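Local atomic coordinates of protein YibA (Escherichia coli, PDB entry 1OYZ), a protein that is of unknown function, with only a tentative assignment to oxidoreductase activity, and is built largely of helices, some forming HEAT repeats. Residues V144-A149 and N172-N177; A182-K187 and R209-I214. All blocks are in the same frame, centred on the assembly; numbering follows the deposited sequence.

Contact 1 of 2, residues V144-A149 and N172-N177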
loop_
_atom_site.group_PDB
_atom_site.type_symbol
_atom_site.label_atom_id
_atom_site.label_comp_id
_atom_site.label_asym_id
_atom_site.label_seq_id
_atom_site.Cartn_x
_atom_site.Cartn_y
_atom_site.Cartn_z
ATOM N N VAL A 144 -2.681 11.590 3.004
ATOM C CA VAL A 144 -1.486 11.920 2.234
ATOM C C VAL A 144 -0.308 11.069 2.636
ATOM O O VAL A 144 0.392 10.534 1.779
ATOM C CB VAL A 144 -1.083 13.414 2.385
ATOM C CG1 VAL A 144 0.310 13.621 1.818
ATOM C CG2 VAL A 144 -2.102 14.326 1.659
ATOM N N ARG A 145 -0.064 10.961 3.939
ATOM C CA ARG A 145 1.035 10.144 4.407
ATOM C C ARG A 145 0.822 8.696 3.934
ATOM O O ARG A 145 1.753 8.058 3.472
ATOM C CB ARG A 145 1.164 10.231 5.932
ATOM C CG ARG A 145 1.594 11.622 6.408
ATOM C CD ARG A 145 2.256 11.596 7.774
ATOM N NE ARG A 145 1.421 10.963 8.786
ATOM C CZ ARG A 145 0.260 11.435 9.215
ATOM N NH1 ARG A 145 -0.233 12.559 8.718
ATOM N NH2 ARG A 145 -0.394 10.796 10.180
ATOM N N ARG A 146 -0.407 8.200 4.022
ATOM C CA ARG A 146 -0.721 6.845 3.562
ATOM C C ARG A 146 -0.361 6.723 2.082
ATOM O O ARG A 146 0.339 5.807 1.684
ATOM C CB ARG A 146 -2.219 6.543 3.726
ATOM C CG ARG A 146 -2.609 5.072 3.518
ATOM C CD ARG A 146 -4.122 4.911 3.594
ATOM N NE ARG A 146 -4.691 5.817 4.597
ATOM C CZ ARG A 146 -5.953 6.240 4.595
ATOM N NH1 ARG A 146 -6.787 5.838 3.645
ATOM N NH2 ARG A 146 -6.380 7.087 5.531
ATOM N N ALA A 147 -0.845 7.660 1.269
ATOM C CA ALA A 147 -0.565 7.606 -0.149
ATOM C C ALA A 147 0.941 7.678 -0.374
ATOM O O ALA A 147 1.461 7.097 -1.321
ATOM C CB ALA A 147 -1.300 8.728 -0.876
ATOM N N THR A 148 1.653 8.347 0.526
ATOM C CA THR A 148 3.105 8.458 0.394
ATOM C C THR A 148 3.698 7.081 0.637
ATOM O O THR A 148 4.666 6.670 -0.031
ATOM C CB THR A 148 3.717 9.467 1.423
ATOM O OG1 THR A 148 3.101 10.754 1.261
ATOM C CG2 THR A 148 5.221 9.624 1.208
ATOM N N ALA A 149 3.126 6.346 1.585
ATOM C CA ALA A 149 3.664 5.004 1.850
ATOM C C ALA A 149 3.581 4.164 0.569
ATOM O O ALA A 149 4.544 3.502 0.169
ATOM C CB ALA A 149 2.880 4.333 2.996
ATOM N N ASN A 172 -1.096 6.920 12.720
ATOM C CA ASN A 172 -2.101 6.101 12.066
ATOM C C ASN A 172 -1.608 4.658 11.920
ATOM O O ASN A 172 -0.515 4.418 11.416
ATOM C CB ASN A 172 -2.440 6.664 10.698
ATOM C CG ASN A 172 -3.641 5.998 10.092
ATOM O OD1 ASN A 172 -4.780 6.281 10.460
ATOM N ND2 ASN A 172 -3.398 5.090 9.162
ATOM N N GLY A 173 -2.440 3.714 12.354
ATOM C CA GLY A 173 -2.099 2.307 12.295
ATOM C C GLY A 173 -1.949 1.781 10.891
ATOM O O GLY A 173 -1.092 0.941 10.606
ATOM N N ASP A 174 -2.788 2.295 10.001
ATOM C CA ASP A 174 -2.768 1.912 8.589
ATOM C C ASP A 174 -1.423 2.341 7.940
ATOM O O ASP A 174 -0.808 1.580 7.168
ATOM C CB ASP A 174 -3.959 2.593 7.899
ATOM C CG ASP A 174 -4.210 2.068 6.511
ATOM O OD1 ASP A 174 -3.263 2.068 5.690
ATOM O OD2 ASP A 174 -5.366 1.656 6.245
ATOM N N VAL A 175 -0.990 3.564 8.247
ATOM C CA VAL A 175 0.289 4.077 7.750
ATOM C C VAL A 175 1.448 3.187 8.278
ATOM O O VAL A 175 2.323 2.761 7.506
ATOM C CB VAL A 175 0.555 5.546 8.218
ATOM C CG1 VAL A 175 2.025 5.947 7.899
ATOM C CG2 VAL A 175 -0.411 6.511 7.520
ATOM N N ARG A 176 1.459 2.925 9.587
ATOM C CA ARG A 176 2.521 2.077 10.186
ATOM C C ARG A 176 2.562 0.692 9.512
ATOM O O ARG A 176 3.640 0.177 9.187
ATOM C CB ARG A 176 2.314 1.879 11.714
ATOM C CG ARG A 176 2.200 3.137 12.566
ATOM C CD ARG A 176 2.456 2.830 14.074
ATOM N NE ARG A 176 1.394 2.040 14.707
ATOM C CZ ARG A 176 0.147 2.474 14.884
ATOM N NH1 ARG A 176 -0.772 1.683 15.453
ATOM N NH2 ARG A 176 -0.190 3.703 14.497
ATOM N N ASN A 177 1.389 0.110 9.271
ATOM C CA ASN A 177 1.325 -1.209 8.655
ATOM C C ASN A 177 1.958 -1.186 7.257
ATOM O O ASN A 177 2.770 -2.054 6.908
ATOM C CB ASN A 177 -0.138 -1.702 8.621
ATOM C CG ASN A 177 -0.267 -3.150 8.121
ATOM O OD1 ASN A 177 -0.804 -3.405 7.043
ATOM N ND2 ASN A 177 0.229 -4.092 8.903
#
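Arg146 and Val175 mark the closest approach of the two backbones, their CA atoms 5.1 Å apart, where the short helical segments 144-149 and 173-177 run nearly parallel at 14° with their axes 9.2 Å apart. Val175 supplies the nonpolar part of the interface. With CG1 anti to its backbone N (chi1 169°), its other methyl, CG2, lies against the backbone of the facing helix, 3.9 Å from Arg146 N. Val175 CG2 also meets the base of the preceding side chain, Arg145 CB, at 4.3 Å. At the more open side, Arg146 and Asp174 meet obliquely, with guanidinium and carboxylate planes turned 35° from each other. Here Asp174 OD1 rests on the aliphatic part of the arginine, 3.6 Å from Arg146 CD. Arg146 NE is 4.2 Å from Asp174 OD1, which stands well out of the guanidinium plane, and no N-H points at it. Arg145 instead directs its charge to the loop ahead of helix 173-186, where NE forms a salt bridge with Asp170. This pair of parallel helices within the HEAT-repeat region therefore illustrates a division of labour: a valine methyl packs against the facing backbone, the direct ionic link is made just before the second helix, and Arg146 with Asp174 probably adds a diffuse attraction, leaving the NE covered by the contact without a hydrogen-bonding partner in the model.

Contact 2 of 2, residues A182-K187 and R209-I214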
loop_
_atom_site.group_PDB
_atom_site.type_symbol
_atom_site.label_atom_id
_atom_site.label_comp_id
_atom_site.label_asym_id
_atom_site.label_seq_id
_atom_site.Cartn_x
_atom_site.Cartn_y
_atom_site.Cartn_z
ATOM N N ALA A 182 6.168 -2.444 3.603
ATOM C CA ALA A 182 7.112 -2.214 2.518
ATOM C C ALA A 182 8.557 -2.534 2.944
ATOM O O ALA A 182 9.392 -2.942 2.123
ATOM C CB ALA A 182 6.975 -0.771 1.987
ATOM N N ILE A 183 8.855 -2.354 4.229
ATOM C CA ILE A 183 10.185 -2.672 4.754
ATOM C C ILE A 183 10.408 -4.168 4.668
ATOM O O ILE A 183 11.487 -4.628 4.321
ATOM C CB ILE A 183 10.319 -2.239 6.236
ATOM C CG1 ILE A 183 10.599 -0.742 6.296
ATOM C CG2 ILE A 183 11.441 -3.060 6.952
ATOM C CD1 ILE A 183 10.360 -0.126 7.597
ATOM N N ASN A 184 9.386 -4.944 4.982
ATOM C CA ASN A 184 9.557 -6.369 4.923
ATOM C C ASN A 184 9.745 -6.796 3.461
ATOM O O ASN A 184 10.657 -7.570 3.135
ATOM C CB ASN A 184 8.368 -7.057 5.574
ATOM C CG ASN A 184 8.429 -7.001 7.114
ATOM O OD1 ASN A 184 7.396 -7.069 7.791
ATOM N ND2 ASN A 184 9.642 -6.870 7.662
ATOM N N ILE A 185 8.893 -6.250 2.593
ATOM C CA ILE A 185 8.915 -6.508 1.159
ATOM C C ILE A 185 10.306 -6.287 0.548
ATOM O O ILE A 185 10.767 -7.079 -0.269
ATOM C CB ILE A 185 7.853 -5.600 0.463
ATOM C CG1 ILE A 185 6.777 -6.477 -0.170
ATOM C CG2 ILE A 185 8.512 -4.626 -0.494
ATOM C CD1 ILE A 185 5.942 -7.231 0.854
ATOM N N ASN A 186 10.980 -5.223 0.964
ATOM C CA ASN A 186 12.300 -4.933 0.436
ATOM C C ASN A 186 13.441 -5.484 1.289
ATOM O O ASN A 186 14.610 -5.300 0.968
ATOM C CB ASN A 186 12.454 -3.431 0.264
ATOM C CG ASN A 186 11.513 -2.870 -0.791
ATOM O OD1 ASN A 186 11.192 -1.685 -0.779
ATOM N ND2 ASN A 186 11.078 -3.721 -1.719
ATOM N N LYS A 187 13.093 -6.168 2.371
ATOM C CA LYS A 187 14.087 -6.759 3.260
ATOM C C LYS A 187 15.103 -5.745 3.768
ATOM O O LYS A 187 16.278 -6.049 3.925
ATOM C CB LYS A 187 14.803 -7.920 2.557
ATOM C CG LYS A 187 13.868 -9.070 2.171
ATOM C CD LYS A 187 14.619 -10.190 1.475
ATOM C CE LYS A 187 13.672 -11.205 0.852
ATOM N NZ LYS A 187 14.455 -12.357 0.338
ATOM N N ARG A 209 1.311 -5.682 14.651
ATOM C CA ARG A 209 2.059 -6.651 15.458
ATOM C C ARG A 209 2.477 -7.826 14.598
ATOM O O ARG A 209 3.590 -8.357 14.719
ATOM C CB ARG A 209 1.214 -7.171 16.616
ATOM C CG ARG A 209 0.945 -6.195 17.741
ATOM C CD ARG A 209 0.098 -6.878 18.835
ATOM N NE ARG A 209 0.823 -8.006 19.407
ATOM C CZ ARG A 209 0.401 -9.275 19.437
ATOM N NH1 ARG A 209 -0.772 -9.630 18.923
ATOM N NH2 ARG A 209 1.169 -10.201 19.996
ATOM N N ILE A 210 1.583 -8.249 13.712
ATOM C CA ILE A 210 1.911 -9.368 12.829
ATOM C C ILE A 210 3.075 -9.058 11.917
ATOM O O ILE A 210 3.982 -9.877 11.784
ATOM C CB ILE A 210 0.687 -9.817 12.005
ATOM C CG1 ILE A 210 -0.265 -10.606 12.913
ATOM C CG2 ILE A 210 1.132 -10.664 10.826
ATOM C CD1 ILE A 210 -1.704 -10.706 12.378
ATOM N N GLU A 211 3.082 -7.880 11.282
ATOM C CA GLU A 211 4.213 -7.532 10.415
ATOM C C GLU A 211 5.536 -7.419 11.215
ATOM O O GLU A 211 6.617 -7.763 10.710
ATOM C CB GLU A 211 3.947 -6.210 9.661
ATOM C CG GLU A 211 2.857 -6.290 8.511
ATOM C CD GLU A 211 3.287 -7.089 7.290
ATOM O OE1 GLU A 211 4.508 -7.036 7.001
ATOM O OE2 GLU A 211 2.424 -7.733 6.579
ATOM N N ALA A 212 5.453 -6.917 12.452
ATOM C CA ALA A 212 6.645 -6.783 13.307
ATOM C C ALA A 212 7.175 -8.186 13.622
ATOM O O ALA A 212 8.379 -8.455 13.542
ATOM C CB ALA A 212 6.284 -6.036 14.604
ATOM N N ILE A 213 6.264 -9.082 13.966
ATOM C CA ILE A 213 6.639 -10.457 14.253
ATOM C C ILE A 213 7.293 -11.130 13.056
ATOM O O ILE A 213 8.347 -11.775 13.189
ATOM C CB ILE A 213 5.413 -11.283 14.689
ATOM C CG1 ILE A 213 4.952 -10.791 16.067
ATOM C CG2 ILE A 213 5.772 -12.774 14.720
ATOM C CD1 ILE A 213 3.612 -11.253 16.485
ATOM N N ILE A 214 6.703 -10.990 11.868
ATOM C CA ILE A 214 7.335 -11.650 10.720
ATOM C C ILE A 214 8.640 -10.923 10.398
ATOM O O ILE A 214 9.646 -11.539 10.051
ATOM C CB ILE A 214 6.396 -11.724 9.454
ATOM C CG1 ILE A 214 6.704 -10.613 8.500
ATOM C CG2 ILE A 214 4.922 -11.646 9.836
ATOM C CD1 ILE A 214 7.569 -11.100 7.381
#
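Asn184 and Glu211 start toward each other by the same turn, each with CG beside its own backbone N and anti to the carbonyl carbon. A bend at chi2 in Glu211 (-70°) folds its carboxylate back until the two side chains meet at an angle, the amide and carboxylate planes being 33° apart. As modelled, Asn184 OD1 stands 3.0 Å from Glu211 OE1, and it is also 3.1 Å from the main-chain Glu211 O. The amide is probably turned over in the model; if it is turned back, a hydrogen bond to the glutamate becomes possible. One turn further along helix 206-218, Ile214 CG1 approaches the same amide end, 3.7 Å from Asn184 OD1 in the model, although the torsions of this isoleucine are unusual and its exact pose is doubtful. The meeting is one between neighbouring helices of an all-helical array that contains HEAT repeats, and Phe197 of helix 191-200, the helix that comes between the two in sequence, also touches Asn184. Replacing this asparagine with an alanine is likely to deprive the Glu211 carboxylate of its polar neighbour across the contact. Glu211 also lies against Asn177, Ala180 and Phe181, all on helix 173-186. Just past Asn184 that helix finishes in a Schellman motif, in which Lys187 takes a positive phi and Lys187 N bonds back to Asn184 O at 2.9 Å.

How the contacts relate
Contacts 1 and 2 come in series along the chain, the first closing before the second opens, and their centres are about 14 Å apart. Helix 173-186 belongs to both: its first turns face helix 142-153 in contact 1, while its last turns face helix 206-218 in contact 2. The two also touch directly, Asn177 ND2 of the first packing 3.4 Å from Glu211 CG of the second. One helix thus passes the packing on from the earlier helix 142-153 to the later 206-218, the way repeat proteins are assembled from local contacts between segments near in sequence. Contact 1 is partly buried, its centre about 8 Å from the centre of the chain, whereas contact 2 lies at the surface, about 13 Å from it.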